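Local coordinates for protein putative hexose oxidase (Nonomuraea sp. ATCC 39727, PDB 5AWV) that binds FAD through two covalent links and probably oxidises the sugar of teicoplanin-type glycopeptide antibiotics, at residues 50-55 against 361-366; 73-78 against 190-195; 119-124 against 240-245; 251-256 against 341-346; 381-386 against 450-455. All coordinates share one frame; numbering follows the deposited sequence.

Overall arrangement
Residues 50-55, early in the chain, meet 361-366 in interaction 1, which closes the longest loop and ties a loop near the flavin to an edge strand of the seven-stranded sheet. Three contacts nest inside that loop. Interaction 2 sets helix 67-80 against the turn leading into strand 193-199. Interaction 3 sets strand 122-125 against the connection after strand 223-229. These two cross along the chain and reach the same five-stranded sheet. Interaction 4 follows in series and pairs strands 249-257 and 340-349 at the other edge of the seven-stranded sheet. Interaction 5 opens after interaction 1 closes and packs helix 377-387 on helix 438-452.

Interaction 1: residues 50-55 against 361-366; sequences ANSRFN and GPASKT. With N1L (2-amino-2-deoxy-beta-D-glucopyranuronic acid), chain B.
Asn51 holds CG anti to its backbone N (chi1 -173°), which carries the amide across to strand 363-371. Arg53 also has CG anti to N, and a bend at chi3 turns its guanidinium toward the same strand. Both side chains grip one carbonyl. Asn51 ND2 donates to Ser364 O at 2.9 Å in a nearly straight bond; the acceptor lies in the Asn51 amide plane, while ND2 stands above the plane of the carbonyl. Arg53 NH1 reaches Ser364 O at 3.1 Å, on a lone pair and near the guanidinium plane. Asn51 OD1 accepts from Arg53 N at 3.0 Å, which makes an Asx turn within the type I beta turn 51-54. A second, weak bond runs to Asn51 OD1 from Ser364 N. The loop 50-55 thus docks on the start of an outer strand of the seven-stranded sheet, next to the sugar pocket. Thr366 OG1 lies 2.7 Å from O3 of the bound aminoglucuronic acid, and Ala50 packs on His91, a covalent FAD ligand. At the other end, Gly361 N donates to Ala50 O at 2.7 Å, and Ser52 OG gives its proton to Gly361 O. Phe54 CE1 lies over the centre of one face of the Arg53 guanidinium. The Arg53 and Lys365 chains pass at a slant, bringing two positive ends near each other. A water accepts from Lys365 NZ and weakly from Arg53 NH2, while Asp475 forms a salt bridge with Lys365.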
# COMPACT_ATOMS: atom_id res chain seq x y z
N ALA A 50 4.05 -6.44 -8.79
CA ALA A 50 3.07 -5.82 -9.66
C ALA A 50 3.62 -5.12 -10.90
O ALA A 50 3.01 -5.18 -11.99
CB ALA A 50 2.22 -4.85 -8.89
N ASN A 51 4.73 -4.42 -10.76
CA ASN A 51 5.21 -3.63 -11.82
C ASN A 51 6.27 -4.40 -12.61
O ASN A 51 7.39 -4.59 -12.15
CB ASN A 51 5.71 -2.28 -11.29
CG ASN A 51 6.10 -1.29 -12.41
OD1 ASN A 51 6.39 -1.67 -13.55
ND2 ASN A 51 6.04 -0.01 -12.09
N SER A 52 5.91 -4.82 -13.83
CA SER A 52 6.82 -5.59 -14.68
C SER A 52 8.01 -4.85 -15.26
O SER A 52 8.83 -5.46 -15.82
CB SER A 52 6.00 -6.32 -15.80
OG SER A 52 5.40 -5.31 -16.57
N ARG A 53 8.22 -3.59 -14.97
CA ARG A 53 9.48 -2.93 -15.21
C ARG A 53 10.67 -3.49 -14.43
O ARG A 53 11.79 -3.38 -14.87
CB ARG A 53 9.27 -1.47 -14.96
CG ARG A 53 10.44 -0.54 -15.20
CD ARG A 53 9.91 0.87 -15.20
NE ARG A 53 10.83 1.78 -14.59
CZ ARG A 53 10.52 2.60 -13.57
NH1 ARG A 53 9.25 2.72 -13.00
NH2 ARG A 53 11.52 3.36 -13.14
N PHE A 54 10.44 -4.08 -13.27
CA PHE A 54 11.51 -4.51 -12.38
C PHE A 54 11.69 -6.03 -12.28
O PHE A 54 10.71 -6.78 -12.08
CB PHE A 54 11.22 -3.98 -10.98
CG PHE A 54 10.75 -2.55 -10.93
CD1 PHE A 54 11.52 -1.56 -11.49
CD2 PHE A 54 9.60 -2.21 -10.28
CE1 PHE A 54 11.14 -0.21 -11.41
CE2 PHE A 54 9.17 -0.89 -10.25
CZ PHE A 54 9.95 0.11 -10.81
N ASN A 55 12.95 -6.47 -12.30
CA ASN A 55 13.29 -7.87 -12.20
C ASN A 55 14.54 -8.03 -11.42
O ASN A 55 15.42 -7.19 -11.51
CB ASN A 55 13.57 -8.48 -13.58
CG ASN A 55 12.31 -8.65 -14.35
OD1 ASN A 55 12.00 -7.81 -15.18
ND2 ASN A 55 11.49 -9.64 -13.98
N GLY A 361 1.40 -6.75 -13.57
CA GLY A 361 0.79 -5.83 -14.52
C GLY A 361 1.75 -5.34 -15.57
O GLY A 361 2.88 -5.74 -15.58
N PRO A 362 1.31 -4.43 -16.44
CA PRO A 362 2.22 -3.84 -17.42
C PRO A 362 3.22 -2.90 -16.75
O PRO A 362 3.14 -2.60 -15.55
CB PRO A 362 1.26 -3.07 -18.34
CG PRO A 362 0.22 -2.58 -17.37
CD PRO A 362 0.09 -3.62 -16.28
N ALA A 363 4.20 -2.50 -17.50
CA ALA A 363 5.27 -1.70 -17.00
C ALA A 363 4.73 -0.24 -16.84
O ALA A 363 3.99 0.22 -17.65
CB ALA A 363 6.41 -1.81 -17.97
N SER A 364 5.04 0.46 -15.76
CA SER A 364 4.56 1.81 -15.56
C SER A 364 5.53 2.63 -14.74
O SER A 364 6.41 2.10 -14.07
CB SER A 364 3.16 1.73 -14.90
OG SER A 364 3.29 1.34 -13.55
N LYS A 365 5.38 3.94 -14.80
CA LYS A 365 6.10 4.88 -13.95
C LYS A 365 5.12 5.92 -13.48
O LYS A 365 4.42 6.55 -14.30
CB LYS A 365 7.19 5.57 -14.74
CG LYS A 365 7.88 6.74 -14.09
CD LYS A 365 8.77 6.26 -13.03
CE LYS A 365 9.59 7.38 -12.44
NZ LYS A 365 10.32 6.83 -11.27
N THR A 366 5.07 6.13 -12.15
CA THR A 366 4.23 7.09 -11.57
C THR A 366 5.11 8.05 -10.79
O THR A 366 6.04 7.62 -10.08
CB THR A 366 3.22 6.44 -10.61
OG1 THR A 366 2.36 5.56 -11.29
CG2 THR A 366 2.37 7.50 -9.91
C1 N1L B . -3.22 2.46 -9.50
C2 N1L B . -2.15 3.24 -10.43
C3 N1L B . -0.98 3.84 -9.62
C4 N1L B . -1.58 4.74 -8.56
C5 N1L B . -2.38 3.86 -7.56
C6 N1L B . -2.92 4.66 -6.35
N2 N1L B . -1.58 2.41 -11.49
O3 N1L B . -0.09 4.70 -10.49
O4 N1L B . -0.51 5.56 -7.86
O5 N1L B . -3.55 3.28 -8.25
O6B N1L B . -4.21 5.24 -6.54
O6A N1L B . -2.14 5.76 -6.09
O HOH W 1 12.63 5.18 -11.84

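Interaction 2: residues 73-78 against 190-195; sequences AVEETV and QGKARV
Glu75 carries the polar part of this contact between the helical residues 73-78 and the turn and strand start at 190-195. From CB the chain leaves at an unusual chi1 of -134° and bends at chi2, which brings the carboxylate across to the other segment. CG passes Gly191 O at 4.1 Å. CD then lies 3.8 Å from Ala193 CB. At the tip, OE1 accepts from Ala193 N at 2.9 Å. The N-H comes from well above the carboxylate plane, 79° out of it. OE1 also rests against Lys192 CA and CB. OE2 turns to the methyl side and sits 3.7 Å from Ala193 CB. The charges of Lys192 and Arg194 are not in contact with Glu75, with Arg194 NH1 still 5.1 Å from Glu75 OE1.

Beside this arm the contact is van der Waals packing. Val74 CG1 meets Ala193 CB at 4.3 Å. One turn further on, Val78 holds CG1 anti to its backbone N and sets it 3.5 Å from Gly191 O. Gly191 has a positive phi of 93° and brings its backbone close to Val78.

Within the FAD-binding domain, helix 67-80 lies against the turn between strands 179-187 and 193-199. Val74 and Val78 both touch Val187 of strand 179-187, and Val74 also reaches Ile106 of strand 104-107.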
# COMPACT_ATOMS: atom_id res chain seq x y z
N ALA A 73 15.60 -15.81 9.46
CA ALA A 73 15.88 -15.50 8.06
C ALA A 73 16.69 -14.19 7.97
O ALA A 73 17.63 -14.15 7.24
CB ALA A 73 14.59 -15.41 7.25
N VAL A 74 16.33 -13.19 8.76
CA VAL A 74 17.09 -11.94 8.84
C VAL A 74 18.55 -12.23 9.27
O VAL A 74 19.48 -11.88 8.53
CB VAL A 74 16.42 -10.97 9.79
CG1 VAL A 74 17.31 -9.77 10.05
CG2 VAL A 74 15.11 -10.41 9.11
N GLU A 75 18.71 -12.96 10.38
CA GLU A 75 20.06 -13.31 10.92
C GLU A 75 20.92 -14.03 9.92
O GLU A 75 22.11 -13.77 9.79
CB GLU A 75 19.95 -14.13 12.21
CG GLU A 75 20.88 -13.70 13.38
CD GLU A 75 20.14 -13.79 14.75
OE1 GLU A 75 20.57 -13.21 15.74
OE2 GLU A 75 19.05 -14.39 14.85
N GLU A 76 20.34 -14.97 9.19
CA GLU A 76 21.03 -15.59 8.11
C GLU A 76 21.60 -14.67 7.02
O GLU A 76 22.74 -14.89 6.54
CB GLU A 76 20.16 -16.68 7.47
CG GLU A 76 20.96 -17.45 6.43
CD GLU A 76 20.30 -18.73 5.94
OE1 GLU A 76 20.76 -19.19 4.87
OE2 GLU A 76 19.33 -19.26 6.58
N THR A 77 20.85 -13.64 6.62
CA THR A 77 21.35 -12.72 5.64
C THR A 77 22.45 -11.85 6.32
O THR A 77 23.32 -11.41 5.65
CB THR A 77 20.23 -11.79 5.09
OG1 THR A 77 19.71 -10.98 6.16
CG2 THR A 77 19.07 -12.62 4.48
N VAL A 78 22.33 -11.56 7.59
CA VAL A 78 23.39 -10.75 8.24
C VAL A 78 24.71 -11.55 8.27
O VAL A 78 25.77 -11.05 7.91
CB VAL A 78 23.04 -10.38 9.64
CG1 VAL A 78 24.15 -9.46 10.23
CG2 VAL A 78 21.76 -9.61 9.69
N GLN A 190 25.72 -5.65 16.93
CA GLN A 190 26.46 -6.93 16.86
C GLN A 190 25.94 -7.88 15.80
O GLN A 190 26.49 -8.95 15.62
CB GLN A 190 26.49 -7.67 18.21
CG GLN A 190 27.16 -6.88 19.34
CD GLN A 190 26.32 -5.70 19.80
OE1 GLN A 190 25.08 -5.72 19.68
NE2 GLN A 190 26.97 -4.64 20.25
N GLY A 191 24.87 -7.53 15.09
CA GLY A 191 24.42 -8.36 13.96
C GLY A 191 23.39 -9.39 14.32
O GLY A 191 23.13 -10.26 13.52
N LYS A 192 22.80 -9.28 15.51
CA LYS A 192 21.78 -10.19 15.98
C LYS A 192 20.38 -9.62 15.69
O LYS A 192 20.08 -8.46 15.99
CB LYS A 192 21.74 -10.28 17.53
CG LYS A 192 22.99 -10.76 18.23
CD LYS A 192 23.56 -12.02 17.58
CE LYS A 192 24.49 -12.74 18.57
NZ LYS A 192 25.69 -11.89 18.90
N ALA A 193 19.48 -10.51 15.31
CA ALA A 193 18.08 -10.17 15.13
C ALA A 193 17.34 -10.19 16.43
O ALA A 193 17.51 -11.12 17.20
CB ALA A 193 17.51 -11.13 14.09
N ARG A 194 16.57 -9.15 16.74
CA ARG A 194 15.77 -9.04 17.89
C ARG A 194 14.32 -8.67 17.51
O ARG A 194 14.14 -7.96 16.51
CB ARG A 194 16.31 -7.89 18.79
CG ARG A 194 17.20 -8.37 19.92
CD ARG A 194 18.67 -8.34 19.56
NE ARG A 194 19.50 -8.92 20.63
CZ ARG A 194 19.65 -10.22 20.90
NH1 ARG A 194 19.00 -11.17 20.20
NH2 ARG A 194 20.44 -10.58 21.89
N VAL A 195 13.37 -8.97 18.38
CA VAL A 195 11.99 -8.66 18.17
C VAL A 195 11.58 -7.60 19.15
O VAL A 195 11.84 -7.72 20.35
CB VAL A 195 11.13 -9.90 18.39
CG1 VAL A 195 9.63 -9.58 18.23
CG2 VAL A 195 11.59 -10.99 17.45

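Interaction 3: residues 119-124 against 240-245; sequences SMNAFL and ERLLPK
Asn121 is the first residue of 119-124 to meet the other segment. Its CG stands anti to the backbone N, and its amide crosses the Leu242 side chain at about a right angle. Asn121 ND2 comes 3.5 Å from Leu242 CD1, a van der Waals touch rather than a polar bond. Its backbone O also borders Leu242 CD1, at 3.7 Å, and accepts a hydrogen bond from Arg230. Ala122 adds little beyond its backbone N. Phe123 does most of the packing. With CG anti to the carbonyl carbon (chi1 -70°), its ring reaches between two leucines. Phe123 CE2 lies 3.9 Å from Leu242 CB. Phe123 CD2 lies close to Leu243 CD1, at 3.4 Å. Both leucines cross the ring side chain obliquely. Trp142 meets the Phe123 ring edge-to-face, and Leu138 of helix 131-142 touches both Phe123 and Leu243. Asn121 and Ala122 together face Asp117, which makes a G1 beta bulge, typical of a tight hairpin such as the one joining strands 114-117 and 122-125.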
# COMPACT_ATOMS: atom_id res chain seq x y z
N SER A 119 -5.20 -9.04 24.21
CA SER A 119 -4.13 -8.56 25.13
C SER A 119 -3.58 -7.21 24.65
O SER A 119 -2.99 -6.48 25.42
CB SER A 119 -3.03 -9.57 25.20
OG SER A 119 -2.38 -9.53 23.94
N MET A 120 -3.82 -6.86 23.38
CA MET A 120 -3.59 -5.49 22.90
C MET A 120 -4.86 -4.64 22.83
O MET A 120 -4.76 -3.41 22.70
CB MET A 120 -2.86 -5.54 21.56
CG MET A 120 -1.59 -6.35 21.65
SD MET A 120 -0.26 -5.43 22.57
CE MET A 120 0.71 -4.80 21.22
N ASN A 121 -6.04 -5.28 22.98
CA ASN A 121 -7.36 -4.65 22.76
C ASN A 121 -7.28 -3.87 21.41
O ASN A 121 -7.64 -2.70 21.30
CB ASN A 121 -7.79 -3.74 23.95
CG ASN A 121 -9.20 -3.29 23.86
OD1 ASN A 121 -9.57 -2.17 24.29
ND2 ASN A 121 -10.03 -4.15 23.39
N ALA A 122 -6.90 -4.62 20.38
CA ALA A 122 -6.73 -4.08 19.02
C ALA A 122 -6.82 -5.23 18.05
O ALA A 122 -6.67 -6.37 18.43
CB ALA A 122 -5.35 -3.42 18.88
N PHE A 123 -7.00 -4.89 16.78
CA PHE A 123 -6.92 -5.85 15.68
C PHE A 123 -5.54 -6.10 15.21
O PHE A 123 -4.83 -5.20 14.84
CB PHE A 123 -7.78 -5.36 14.53
CG PHE A 123 -9.21 -5.41 14.81
CD1 PHE A 123 -9.91 -6.58 14.63
CD2 PHE A 123 -9.87 -4.33 15.28
CE1 PHE A 123 -11.25 -6.62 14.87
CE2 PHE A 123 -11.17 -4.39 15.53
CZ PHE A 123 -11.89 -5.51 15.32
N LEU A 124 -5.13 -7.34 15.26
CA LEU A 124 -3.87 -7.83 14.76
C LEU A 124 -4.09 -8.09 13.25
O LEU A 124 -5.06 -8.86 12.84
CB LEU A 124 -3.54 -9.16 15.46
CG LEU A 124 -2.16 -9.76 15.30
CD1 LEU A 124 -1.90 -11.05 16.07
CD2 LEU A 124 -1.82 -10.13 13.93
N GLU A 240 -16.24 -4.32 17.86
CA GLU A 240 -17.02 -3.54 16.87
C GLU A 240 -16.84 -2.05 16.93
O GLU A 240 -17.26 -1.36 16.02
CB GLU A 240 -18.51 -3.88 16.95
CG GLU A 240 -18.87 -5.32 16.70
CD GLU A 240 -20.39 -5.42 16.51
OE1 GLU A 240 -21.10 -5.65 17.51
OE2 GLU A 240 -20.86 -5.18 15.37
N ARG A 241 -16.33 -1.51 18.04
CA ARG A 241 -16.05 -0.06 18.19
C ARG A 241 -14.56 0.31 18.00
O ARG A 241 -14.18 1.47 18.05
CB ARG A 241 -16.59 0.43 19.58
CG ARG A 241 -18.11 0.60 19.55
CD ARG A 241 -18.82 0.71 20.88
NE ARG A 241 -18.37 1.72 21.85
CZ ARG A 241 -18.34 3.05 21.68
NH1 ARG A 241 -18.68 3.61 20.53
NH2 ARG A 241 -17.91 3.83 22.68
N LEU A 242 -13.70 -0.68 17.78
CA LEU A 242 -12.27 -0.43 17.85
C LEU A 242 -11.70 0.02 16.52
O LEU A 242 -10.57 0.46 16.50
CB LEU A 242 -11.48 -1.65 18.34
CG LEU A 242 -11.68 -1.90 19.84
CD1 LEU A 242 -11.10 -3.25 20.15
CD2 LEU A 242 -11.03 -0.76 20.63
N LEU A 243 -12.48 -0.04 15.44
CA LEU A 243 -12.08 0.56 14.12
C LEU A 243 -13.28 1.25 13.51
O LEU A 243 -14.40 1.00 13.94
CB LEU A 243 -11.55 -0.50 13.15
CG LEU A 243 -10.11 -0.89 13.48
CD1 LEU A 243 -9.72 -2.09 12.67
CD2 LEU A 243 -9.07 0.22 13.37
N PRO A 244 -13.05 2.12 12.51
CA PRO A 244 -14.18 2.84 11.85
C PRO A 244 -15.23 1.90 11.24
O PRO A 244 -14.90 0.82 10.78
CB PRO A 244 -13.49 3.57 10.72
CG PRO A 244 -12.11 3.81 11.25
CD PRO A 244 -11.74 2.61 12.02
N LYS A 245 -16.48 2.28 11.38
CA LYS A 245 -17.55 1.53 10.84
C LYS A 245 -17.75 1.97 9.39
O LYS A 245 -17.93 3.15 9.19
CB LYS A 245 -18.82 1.81 11.64
CG LYS A 245 -20.05 1.01 11.15
CD LYS A 245 -21.32 1.23 12.01
CE LYS A 245 -21.05 1.27 13.54
NZ LYS A 245 -21.58 0.15 14.40

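Interaction 4: residues 251-256 against 341-346; sequences LTSTVT and EVPEPI
Thr256 and Glu341 run alongside each other in the same direction, on the same face of the sheet as Thr252 and Ile346. A water joins the first pair: it accepts from Thr256 OG1 and donates to Glu341 OE2 and Thr254 O. Thr252 and Ile346 instead cross obliquely, with Thr252 OG1 4.0 Å from Ile346 CB. That hydroxyl is hydrogen-bonded to Gln348. Leu251 and Pro345 run alongside each other, and Leu251 CD1 meets Pro345 CB at 4.0 Å. Val255 CG1 touches Val342 CG2 at 4.2 Å.

The backbones pair at both ends. Thr252 N bonds to Ile346 O at 2.9 Å, and Ile346 N returns a bond to Thr252 O. Glu341 N bonds to Thr256 O at 2.8 Å, nearly along the C=O axis, and Thr256 N answers to Glu341 O. Between them the register slips by one residue. Pro343 and Pro345 have no N-H to give there. Pro343 CD presses on Thr254 O at 3.0 Å, and a second water links Pro343 O with Ser253 OG. The result is two antiparallel hydrogen-bonded pairs separated by a proline-rich break, at the edge of the seven-stranded antiparallel sheet.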
# COMPACT_ATOMS: atom_id res chain seq x y z
N LEU A 251 -23.43 6.41 -2.37
CA LEU A 251 -23.89 6.94 -3.64
C LEU A 251 -22.71 7.22 -4.55
O LEU A 251 -21.73 7.90 -4.18
CB LEU A 251 -24.73 8.20 -3.33
CG LEU A 251 -25.85 8.71 -4.21
CD1 LEU A 251 -26.87 7.61 -4.53
CD2 LEU A 251 -26.53 9.89 -3.49
N THR A 252 -22.75 6.68 -5.74
CA THR A 252 -21.66 6.77 -6.69
C THR A 252 -22.08 7.33 -8.06
O THR A 252 -23.21 7.14 -8.52
CB THR A 252 -21.01 5.40 -6.90
OG1 THR A 252 -21.95 4.50 -7.52
CG2 THR A 252 -20.55 4.78 -5.51
N SER A 253 -21.16 8.02 -8.70
CA SER A 253 -21.33 8.45 -10.05
C SER A 253 -19.99 8.64 -10.69
O SER A 253 -19.05 9.01 -9.99
CB SER A 253 -22.08 9.81 -9.99
OG SER A 253 -22.24 10.38 -11.28
N THR A 254 -19.86 8.44 -11.99
CA THR A 254 -18.64 8.85 -12.73
C THR A 254 -19.04 9.83 -13.81
O THR A 254 -19.87 9.49 -14.64
CB THR A 254 -17.97 7.59 -13.30
OG1 THR A 254 -17.62 6.70 -12.21
CG2 THR A 254 -16.78 7.90 -14.19
N VAL A 255 -18.51 11.06 -13.77
CA VAL A 255 -18.70 12.05 -14.81
C VAL A 255 -17.64 11.72 -15.89
O VAL A 255 -16.42 11.49 -15.56
CB VAL A 255 -18.42 13.48 -14.30
CG1 VAL A 255 -18.52 14.54 -15.40
CG2 VAL A 255 -19.33 13.86 -13.17
N THR A 256 -18.04 11.64 -17.16
CA THR A 256 -17.09 11.40 -18.25
C THR A 256 -16.85 12.66 -19.04
O THR A 256 -17.78 13.42 -19.24
CB THR A 256 -17.62 10.22 -19.10
OG1 THR A 256 -17.78 9.07 -18.24
CG2 THR A 256 -16.62 9.83 -20.09
N GLU A 341 -20.35 14.49 -19.45
CA GLU A 341 -21.53 13.62 -19.38
C GLU A 341 -21.75 13.06 -17.93
O GLU A 341 -20.83 12.50 -17.31
CB GLU A 341 -21.35 12.44 -20.35
CG GLU A 341 -22.56 11.50 -20.48
CD GLU A 341 -22.63 10.24 -19.57
OE1 GLU A 341 -23.77 9.82 -19.23
OE2 GLU A 341 -21.59 9.63 -19.24
N VAL A 342 -22.93 13.24 -17.37
CA VAL A 342 -23.28 12.93 -15.99
C VAL A 342 -24.43 11.92 -15.93
O VAL A 342 -25.56 12.25 -16.18
CB VAL A 342 -23.71 14.18 -15.25
CG1 VAL A 342 -24.00 13.88 -13.77
CG2 VAL A 342 -22.66 15.27 -15.43
N PRO A 343 -24.14 10.69 -15.55
CA PRO A 343 -25.15 9.68 -15.38
C PRO A 343 -25.93 9.84 -14.08
O PRO A 343 -25.56 10.59 -13.21
CB PRO A 343 -24.34 8.38 -15.36
CG PRO A 343 -23.06 8.78 -14.70
CD PRO A 343 -22.79 10.21 -15.13
N GLU A 344 -27.03 9.13 -13.96
CA GLU A 344 -27.79 9.09 -12.77
C GLU A 344 -26.91 8.44 -11.72
O GLU A 344 -26.27 7.46 -12.04
CB GLU A 344 -29.03 8.15 -12.94
CG GLU A 344 -30.28 8.86 -13.27
CD GLU A 344 -30.65 9.78 -12.14
OE1 GLU A 344 -30.99 9.30 -11.00
OE2 GLU A 344 -30.58 10.98 -12.39
N PRO A 345 -26.91 8.94 -10.49
CA PRO A 345 -26.15 8.19 -9.45
C PRO A 345 -26.76 6.80 -9.10
O PRO A 345 -27.96 6.63 -9.18
CB PRO A 345 -26.23 9.08 -8.22
CG PRO A 345 -27.12 10.21 -8.56
CD PRO A 345 -27.64 10.10 -9.95
N ILE A 346 -25.92 5.90 -8.62
CA ILE A 346 -26.29 4.56 -8.21
C ILE A 346 -25.94 4.41 -6.73
O ILE A 346 -24.87 4.83 -6.28
CB ILE A 346 -25.50 3.60 -9.10
CG1 ILE A 346 -26.01 3.71 -10.54
CG2 ILE A 346 -25.67 2.18 -8.66
CD1 ILE A 346 -25.15 2.98 -11.57
O HOH W 2 -24.68 11.83 -10.94
O HOH W 3 -20.11 8.46 -16.98

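Interaction 5: residues 381-386 against 450-455; sequences QAVYEN and ADVYAE. With MAN (alpha-D-mannopyranose), chain C.
Two helices, 377-387 and 438-452, pack here through small side chains, the second near its C-terminal end. The tight part is apolar. Ala382 CB sits 3.9 Å from Asp451 CB and 4.1 Å from Val452 CG2. Val383 CG2 meets Val452 CG2 at 3.8 Å, the two valines crossing obliquely. Behind them Val383 touches Phe267 of helix 264-280, and Val452 touches Tyr428 of strand 424-432.

The polar side, at Asp451, is nearer solvent. Lys447 forms a salt bridge with Asp451 OD2 and a hydrogen bond with Asn386 OD1, and would be expected to steady the negative charge. Away from this side, the buried Gln381 reaches a bound mannose with an extended chain, but its NE2 makes a weak bond to O3 of the sugar, 3.0 Å away. The Asn386 amide is turned 45° from the Asp451 carboxylate. Asn386 ND2 spends both protons: one goes to Ala382 O at 2.8 Å, the other to the anti lone pair of Asp451 OD2 at 3.0 Å.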
# COMPACT_ATOMS: atom_id res chain seq x y z
N GLN A 381 -1.56 24.98 -17.60
CA GLN A 381 -1.06 25.11 -18.97
C GLN A 381 -0.12 23.95 -19.31
O GLN A 381 -0.22 23.34 -20.36
CB GLN A 381 -0.36 26.48 -19.14
CG GLN A 381 -0.05 26.87 -20.60
CD GLN A 381 0.80 28.16 -20.77
OE1 GLN A 381 1.73 28.44 -19.99
NE2 GLN A 381 0.48 28.96 -21.84
N ALA A 382 0.83 23.68 -18.40
CA ALA A 382 1.80 22.60 -18.59
C ALA A 382 1.16 21.24 -18.65
O ALA A 382 1.53 20.43 -19.51
CB ALA A 382 2.86 22.64 -17.51
N VAL A 383 0.14 21.00 -17.81
CA VAL A 383 -0.57 19.74 -17.93
C VAL A 383 -1.25 19.59 -19.34
O VAL A 383 -1.17 18.53 -20.00
CB VAL A 383 -1.63 19.61 -16.82
CG1 VAL A 383 -2.50 18.44 -17.05
CG2 VAL A 383 -0.97 19.53 -15.43
N TYR A 384 -1.99 20.63 -19.74
CA TYR A 384 -2.70 20.59 -21.07
C TYR A 384 -1.71 20.32 -22.15
O TYR A 384 -1.99 19.48 -22.98
CB TYR A 384 -3.43 21.88 -21.35
CG TYR A 384 -4.28 21.78 -22.57
CD1 TYR A 384 -5.41 21.02 -22.55
CD2 TYR A 384 -3.95 22.45 -23.77
CE1 TYR A 384 -6.23 20.88 -23.63
CE2 TYR A 384 -4.78 22.32 -24.88
CZ TYR A 384 -5.89 21.53 -24.80
OH TYR A 384 -6.75 21.31 -25.81
N GLU A 385 -0.61 21.04 -22.17
CA GLU A 385 0.39 20.92 -23.20
C GLU A 385 0.93 19.51 -23.32
O GLU A 385 0.97 18.96 -24.41
CB GLU A 385 1.51 21.96 -23.01
CG GLU A 385 2.89 21.71 -23.69
CD GLU A 385 2.84 21.34 -25.16
OE1 GLU A 385 3.81 20.68 -25.67
OE2 GLU A 385 1.82 21.71 -25.81
N ASN A 386 1.38 18.90 -22.20
CA ASN A 386 1.89 17.56 -22.29
C ASN A 386 0.82 16.51 -22.57
O ASN A 386 1.03 15.49 -23.30
CB ASN A 386 2.77 17.31 -21.00
CG ASN A 386 4.00 18.13 -20.98
OD1 ASN A 386 4.99 17.75 -21.57
ND2 ASN A 386 3.99 19.26 -20.34
N ALA A 450 8.47 17.76 -14.82
CA ALA A 450 9.40 18.88 -14.80
C ALA A 450 8.74 20.19 -15.29
O ALA A 450 8.97 21.25 -14.71
CB ALA A 450 10.64 18.57 -15.64
N ASP A 451 7.82 20.09 -16.24
CA ASP A 451 7.15 21.35 -16.74
C ASP A 451 6.21 21.86 -15.67
O ASP A 451 6.18 23.08 -15.32
CB ASP A 451 6.36 21.10 -18.01
CG ASP A 451 7.26 20.88 -19.25
OD1 ASP A 451 8.49 21.02 -19.19
OD2 ASP A 451 6.71 20.49 -20.27
N VAL A 452 5.45 20.94 -15.10
CA VAL A 452 4.55 21.35 -14.02
C VAL A 452 5.30 22.01 -12.88
O VAL A 452 4.88 23.06 -12.41
CB VAL A 452 3.70 20.14 -13.53
CG1 VAL A 452 2.94 20.45 -12.26
CG2 VAL A 452 2.76 19.72 -14.60
N TYR A 453 6.44 21.43 -12.49
CA TYR A 453 7.21 21.89 -11.35
C TYR A 453 8.41 22.74 -11.77
O TYR A 453 9.35 22.92 -10.97
CB TYR A 453 7.60 20.71 -10.42
CG TYR A 453 6.34 20.03 -9.83
CD1 TYR A 453 5.48 20.72 -8.95
CD2 TYR A 453 5.99 18.76 -10.21
CE1 TYR A 453 4.33 20.11 -8.44
CE2 TYR A 453 4.81 18.20 -9.74
CZ TYR A 453 4.03 18.86 -8.86
OH TYR A 453 2.87 18.23 -8.43
N ALA A 454 8.29 23.44 -12.91
CA ALA A 454 9.46 24.15 -13.50
C ALA A 454 9.98 25.30 -12.65
O ALA A 454 11.20 25.54 -12.59
CB ALA A 454 9.19 24.59 -14.95
N GLU A 455 9.11 25.93 -11.92
CA GLU A 455 9.51 27.05 -11.09
C GLU A 455 10.28 26.61 -9.81
O GLU A 455 10.96 27.41 -9.20
CB GLU A 455 8.31 27.92 -10.73
CG GLU A 455 7.70 28.68 -11.92
CD GLU A 455 6.82 29.89 -11.48
OE1 GLU A 455 6.27 29.93 -10.34
OE2 GLU A 455 6.67 30.84 -12.27
C1 MAN C . 0.95 29.72 -26.63
C2 MAN C . -0.03 29.22 -25.56
C3 MAN C . 0.36 27.82 -25.11
C4 MAN C . 0.44 26.89 -26.35
C5 MAN C . 1.49 27.38 -27.40
C6 MAN C . 1.62 26.39 -28.60
O2 MAN C . -1.30 29.17 -26.08
O3 MAN C . -0.65 27.31 -24.12
O4 MAN C . 0.82 25.69 -25.83
O5 MAN C . 1.17 28.75 -27.79
O6 MAN C . 0.54 26.62 -29.56